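Local coordinates for GDSL-like Lipase/Acylhydrolase family protein (Neisseria meningitidis, PDB 4K7J), which removes O-linked acetyl groups from peptidoglycan, probably through the serine-based ester hydrolysis of the SGNH hydrolase family, at residues 146-151 and 201-206; 163-168 and 181-186. All coordinates share one frame; numbering follows the deposited sequence. Where two conformers were deposited one is given.

Contact 1. Residues 146-151 and 201-206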
loop_
_atom_site.group_PDB
_atom_site.type_symbol
_atom_site.label_atom_id
_atom_site.label_comp_id
_atom_site.label_asym_id
_atom_site.label_seq_id
_atom_site.Cartn_x
_atom_site.Cartn_y
_atom_site.Cartn_z
ATOM N N LYS A 146 -1.995 -24.661 0.245
ATOM C CA LYS A 146 -0.698 -24.172 -0.201
ATOM C C LYS A 146 -0.818 -22.873 -0.999
ATOM O O LYS A 146 -1.453 -22.842 -2.054
ATOM C CB LYS A 146 0.015 -25.244 -1.030
ATOM C CG LYS A 146 0.178 -26.571 -0.305
ATOM C CD LYS A 146 0.809 -27.627 -1.201
ATOM C CE LYS A 146 0.916 -28.960 -0.476
ATOM N NZ LYS A 146 -0.423 -29.456 -0.044
ATOM N N GLN A 147 -0.207 -21.806 -0.486
ATOM C CA GLN A 147 -0.217 -20.522 -1.173
ATOM C C GLN A 147 1.024 -20.363 -2.047
ATOM O O GLN A 147 2.032 -21.049 -1.863
ATOM C CB GLN A 147 -0.250 -19.374 -0.159
ATOM C CG GLN A 147 -1.219 -19.547 1.000
ATOM C CD GLN A 147 -2.601 -18.974 0.725
ATOM O OE1 GLN A 147 -2.755 -17.960 0.037
ATOM N NE2 GLN A 147 -3.617 -19.627 1.272
ATOM N N ARG A 148 0.935 -19.455 -3.006
ATOM C CA ARG A 148 2.103 -18.985 -3.718
ATOM C C ARG A 148 2.769 -17.999 -2.778
ATOM O O ARG A 148 2.101 -17.156 -2.176
ATOM C CB ARG A 148 1.699 -18.284 -5.008
ATOM C CG ARG A 148 0.908 -19.168 -5.955
ATOM C CD ARG A 148 0.296 -18.369 -7.088
ATOM N NE ARG A 148 -0.377 -19.244 -8.039
ATOM C CZ ARG A 148 -1.300 -18.837 -8.901
ATOM N NH1 ARG A 148 -1.665 -17.559 -8.922
ATOM N NH2 ARG A 148 -1.863 -19.710 -9.733
ATOM N N VAL A 149 4.078 -18.133 -2.620
ATOM C CA VAL A 149 4.823 -17.270 -1.719
ATOM C C VAL A 149 6.012 -16.676 -2.447
ATOM O O VAL A 149 6.789 -17.394 -3.080
ATOM C CB VAL A 149 5.303 -18.031 -0.469
ATOM C CG1 VAL A 149 6.126 -17.111 0.446
ATOM C CG2 VAL A 149 4.113 -18.593 0.274
ATOM N N SER A 150 6.134 -15.356 -2.364
ATOM C CA SER A 150 7.298 -14.653 -2.864
ATOM C C SER A 150 7.829 -13.761 -1.735
ATOM O O SER A 150 7.049 -13.281 -0.902
ATOM C CB SER A 150 6.921 -13.809 -4.084
ATOM O OG SER A 150 6.629 -14.620 -5.210
ATOM N N LEU A 151 9.143 -13.548 -1.682
ATOM C CA LEU A 151 9.704 -12.675 -0.652
ATOM C C LEU A 151 10.751 -11.758 -1.236
ATOM O O LEU A 151 11.667 -12.225 -1.918
ATOM C CB LEU A 151 10.407 -13.474 0.452
ATOM C CG LEU A 151 9.926 -14.784 1.062
ATOM C CD1 LEU A 151 10.052 -15.944 0.079
ATOM C CD2 LEU A 151 10.768 -15.039 2.295
ATOM N N ASN A 201 4.919 -11.850 -0.207
ATOM C CA ASN A 201 3.647 -11.981 -0.909
ATOM C C ASN A 201 3.075 -13.355 -0.709
ATOM O O ASN A 201 3.756 -14.349 -0.942
ATOM C CB ASN A 201 3.812 -11.760 -2.404
ATOM C CG ASN A 201 2.477 -11.680 -3.123
ATOM O OD1 ASN A 201 1.482 -11.247 -2.544
ATOM N ND2 ASN A 201 2.444 -12.114 -4.382
ATOM N N ILE A 202 1.821 -13.414 -0.287
ATOM C CA ILE A 202 1.162 -14.686 -0.028
ATOM C C ILE A 202 -0.181 -14.705 -0.766
ATOM O O ILE A 202 -1.112 -13.996 -0.381
ATOM C CB ILE A 202 0.984 -14.889 1.486
ATOM C CG1 ILE A 202 2.348 -14.762 2.189
ATOM C CG2 ILE A 202 0.317 -16.226 1.796
ATOM C CD1 ILE A 202 2.275 -14.774 3.698
ATOM N N GLU A 203 -0.257 -15.507 -1.831
ATOM C CA GLU A 203 -1.385 -15.504 -2.763
ATOM C C GLU A 203 -2.049 -16.878 -2.861
ATOM O O GLU A 203 -1.379 -17.911 -2.865
ATOM C CB GLU A 203 -0.928 -15.088 -4.173
ATOM C CG GLU A 203 -0.680 -13.614 -4.362
ATOM C CD GLU A 203 -0.256 -13.263 -5.777
ATOM O OE1 GLU A 203 -0.019 -14.188 -6.591
ATOM O OE2 GLU A 203 -0.157 -12.054 -6.078
ATOM N N ASN A 204 -3.372 -16.878 -2.956
ATOM C CA ASN A 204 -4.138 -18.102 -3.139
ATOM C C ASN A 204 -4.157 -18.464 -4.630
ATOM O O ASN A 204 -4.501 -17.635 -5.473
ATOM C CB ASN A 204 -5.543 -17.911 -2.530
ATOM C CG ASN A 204 -6.633 -18.715 -3.230
ATOM O OD1 ASN A 204 -6.430 -19.851 -3.679
ATOM N ND2 ASN A 204 -7.823 -18.123 -3.298
ATOM N N PRO A 205 -3.760 -19.705 -4.957
ATOM C CA PRO A 205 -3.641 -20.218 -6.332
ATOM C C PRO A 205 -4.943 -20.174 -7.146
ATOM O O PRO A 205 -4.884 -20.145 -8.376
ATOM C CB PRO A 205 -3.210 -21.674 -6.123
ATOM C CG PRO A 205 -3.657 -22.010 -4.727
ATOM C CD PRO A 205 -3.452 -20.743 -3.957
ATOM N N ALA A 206 -6.094 -20.162 -6.476
ATOM C CA ALA A 206 -7.380 -20.038 -7.175
ATOM C C ALA A 206 -7.656 -18.634 -7.740
ATOM O O ALA A 206 -8.620 -18.439 -8.481
ATOM C CB ALA A 206 -8.536 -20.487 -6.274
HETATM O O HOH W 1 -3.165 -15.564 1.410
#
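An antiparallel strand pair inside a five-stranded sheet of the beta-rich part of the chain joins Arg148, Val149 and Ser150 to Glu203, Ile202 and Asn201. The axes of the short strand segments 147-151 and 201-203 come within 4.7 Å, and their N-to-C directions differ by 167°, close to fully antiparallel. Two hydrogen-bonded pairs, Arg148 with Glu203 and Ser150 with Asn201, enclose the non-hydrogen-bonded pair Val149–Ile202. Each hydrogen-bonded pair is closed in both directions; Glu203 N to Arg148 O (2.9 Å) is almost straight, at 171°.

Val149 and Ile202 share one face. There the Ile202 and Gln147 side chains cross at about a right angle, and Ile202 CG2, anti to the backbone N, meets Gln147 CG at 3.7 Å. The Gln147 chain bends at chi2 (-91°), and a water donates both to its OE1, at 2.8 Å, and to Ile202 O, linking the side chain to the opposite backbone.

On the other face, Asn201 ND2 donates to Glu203 OE2 at 3.1 Å, within the amide plane of Asn201 but from above the carboxylate plane. Arg55 forms a salt bridge with the same OE2, whereas Arg148 NH1 stays 4.4 Å from Glu203 OE1, beyond salt-bridge range. The Arg148 guanidinium instead lies against the turn after the strand, with Pro205 CA 3.7 Å above its plane and over its centre. Asn204 OD1 accepts from Ala206 N, making that turn an Asx turn.

Strand 177-183 pairs with the far edge of strand 147-155, Leu187 of strand 187-191 packs on Val149 and Ile202, and Thr53 of strand 53-60 touches Arg148 and Glu203.

Contact 2. Residues 163-168 and 181-186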
loop_
_atom_site.group_PDB
_atom_site.type_symbol
_atom_site.label_atom_id
_atom_site.label_comp_id
_atom_site.label_asym_id
_atom_site.label_seq_id
_atom_site.Cartn_x
_atom_site.Cartn_y
_atom_site.Cartn_z
ATOM N N THR A 163 14.844 -21.454 4.778
ATOM C CA THR A 163 13.808 -22.448 4.575
ATOM C C THR A 163 12.444 -21.834 4.779
ATOM O O THR A 163 12.258 -21.000 5.654
ATOM C CB THR A 163 13.953 -23.667 5.514
ATOM O OG1 THR A 163 13.692 -23.263 6.862
ATOM C CG2 THR A 163 15.356 -24.295 5.416
ATOM N N VAL A 164 11.490 -22.270 3.966
ATOM C CA VAL A 164 10.101 -21.852 4.079
ATOM C C VAL A 164 9.273 -23.117 4.283
ATOM O O VAL A 164 9.236 -23.975 3.399
ATOM C CB VAL A 164 9.650 -21.157 2.791
ATOM C CG1 VAL A 164 8.196 -20.775 2.881
ATOM C CG2 VAL A 164 10.514 -19.928 2.506
ATOM N N ASN A 165 8.621 -23.233 5.445
ATOM C CA ASN A 165 8.004 -24.495 5.885
ATOM C C ASN A 165 8.886 -25.724 5.637
ATOM O O ASN A 165 8.416 -26.741 5.143
ATOM C CB ASN A 165 6.626 -24.707 5.248
ATOM C CG ASN A 165 5.565 -23.785 5.832
ATOM O OD1 ASN A 165 5.874 -22.880 6.596
ATOM N ND2 ASN A 165 4.312 -24.001 5.451
ATOM N N GLY A 166 10.164 -25.623 5.970
ATOM C CA GLY A 166 11.068 -26.748 5.822
ATOM C C GLY A 166 11.723 -26.904 4.457
ATOM O O GLY A 166 12.711 -27.621 4.323
ATOM N N ASN A 167 11.190 -26.234 3.440
ATOM C CA ASN A 167 11.765 -26.329 2.101
ATOM C C ASN A 167 12.900 -25.330 1.875
ATOM O O ASN A 167 12.782 -24.159 2.212
ATOM C CB ASN A 167 10.679 -26.186 1.027
ATOM C CG ASN A 167 9.743 -27.397 0.974
ATOM O OD1 ASN A 167 10.172 -28.539 1.141
ATOM N ND2 ASN A 167 8.463 -27.145 0.759
ATOM N N THR A 168 13.998 -25.806 1.299
ATOM C CA THR A 168 15.170 -24.983 1.067
ATOM C C THR A 168 15.014 -24.028 -0.117
ATOM O O THR A 168 14.738 -24.433 -1.248
ATOM C CB THR A 168 16.423 -25.856 0.888
ATOM O OG1 THR A 168 16.630 -26.617 2.080
ATOM C CG2 THR A 168 17.662 -25.008 0.614
ATOM N N THR A 181 8.536 -19.321 -4.077
ATOM C CA THR A 181 8.357 -20.687 -3.612
ATOM C C THR A 181 6.884 -20.920 -3.325
ATOM O O THR A 181 6.045 -20.085 -3.663
ATOM C CB THR A 181 9.240 -21.008 -2.365
ATOM O OG1 THR A 181 9.214 -22.417 -2.100
ATOM C CG2 THR A 181 8.768 -20.239 -1.134
ATOM N N GLY A 182 6.567 -22.064 -2.733
ATOM C CA GLY A 182 5.198 -22.378 -2.374
ATOM C C GLY A 182 5.114 -22.981 -0.989
ATOM O O GLY A 182 5.969 -23.778 -0.596
ATOM N N ALA A 183 4.075 -22.611 -0.251
ATOM C CA ALA A 183 3.855 -23.149 1.084
ATOM C C ALA A 183 2.453 -22.797 1.545
ATOM O O ALA A 183 1.763 -22.010 0.903
ATOM C CB ALA A 183 4.884 -22.587 2.059
ATOM N N ALA A 184 2.040 -23.365 2.670
ATOM C CA ALA A 184 0.741 -23.048 3.236
ATOM C C ALA A 184 0.902 -22.108 4.426
ATOM O O ALA A 184 2.019 -21.781 4.829
ATOM C CB ALA A 184 0.014 -24.325 3.650
ATOM N N LEU A 185 -0.223 -21.660 4.969
ATOM C CA LEU A 185 -0.227 -20.917 6.221
ATOM C C LEU A 185 -0.702 -21.857 7.331
ATOM O O LEU A 185 -1.583 -22.677 7.097
ATOM C CB LEU A 185 -1.127 -19.683 6.105
ATOM C CG LEU A 185 -0.536 -18.531 5.274
ATOM C CD1 LEU A 185 -1.610 -17.614 4.738
ATOM C CD2 LEU A 185 0.435 -17.728 6.119
ATOM N N PRO A 186 -0.115 -21.761 8.540
ATOM C CA PRO A 186 0.949 -20.850 8.983
ATOM C C PRO A 186 2.264 -21.067 8.250
ATOM O O PRO A 186 2.596 -22.186 7.872
ATOM C CB PRO A 186 1.125 -21.199 10.467
ATOM C CG PRO A 186 -0.154 -21.852 10.862
ATOM C CD PRO A 186 -0.597 -22.607 9.646
HETATM O O HOH W 2 3.772 -25.967 3.302
#
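Val164 reaches tip to tip toward Thr181, its CG2 lying 4.0 Å from Thr181 CG2, while its CG1 meets Ala183 CB at 3.9 Å. Val164 opens the type I' turn of a beta hairpin, Val164 to Asn167, which is closed by Val164 N to Asn167 O (2.9 Å) and Asn167 N to Val164 O (3.0 Å). No backbone hydrogen bond joins the hairpin to 181-186, and the nearest CA atoms, those of Asn165 and Ala183, are 6.5 Å apart. The contact therefore rests on side chains: methyl packing between the hairpin's sheet, which holds strands 161-164 and 167-170, and edge strand 177-183 of the other sheet, and the Asn165 amide, which reaches the chain beyond that strand.

With CG1 anti to the backbone N (chi1 178°), Val164 places both methyls against Thr181 CG2, and Val169 and Leu187 add to the same apolar cluster. Gly166 takes the third position of the turn at positive phi, where a CB would press on the carbonyl O of Asn165.

Asn165, also at positive phi, supplies the polar half of the contact. Its OD1 accepts from Thr188 N in strand 187-191, a bond that helps to fix the rotation of the amide. The ND2 faces the chain leading out of strand 177-183, where Ala184 O and, weakly, Pro186 O accept from it; a cis peptide bond precedes Pro186. A water bridges ND2 to Ala184 N. The bond from Asn165 ND2 to Ala184 O is long, at 3.3 Å, and bent to 136° at the hydrogen, and the donor stands 41° out of the carbonyl plane.

Contact 1 joins neighbouring strands within one sheet, and contact 2 packs a hairpin of a second sheet against the edge strand of the first. Strand 177-183 connects them: Val149 O approaches Thr181 N at 2.8 Å, a probable hydrogen bond. Their centres are about 10 Å apart. Both are partly buried, but contact 1 lies about 18 Å from the chain centre and contact 2, farther out, about 25 Å. Reciprocal backbone bonds dominate the first, which buries 517 Å²; methyl packing and one asparagine amide carry the second, which buries 255 Å². Packing also continues between them, from Ile202 CG2 to Leu185 CD1.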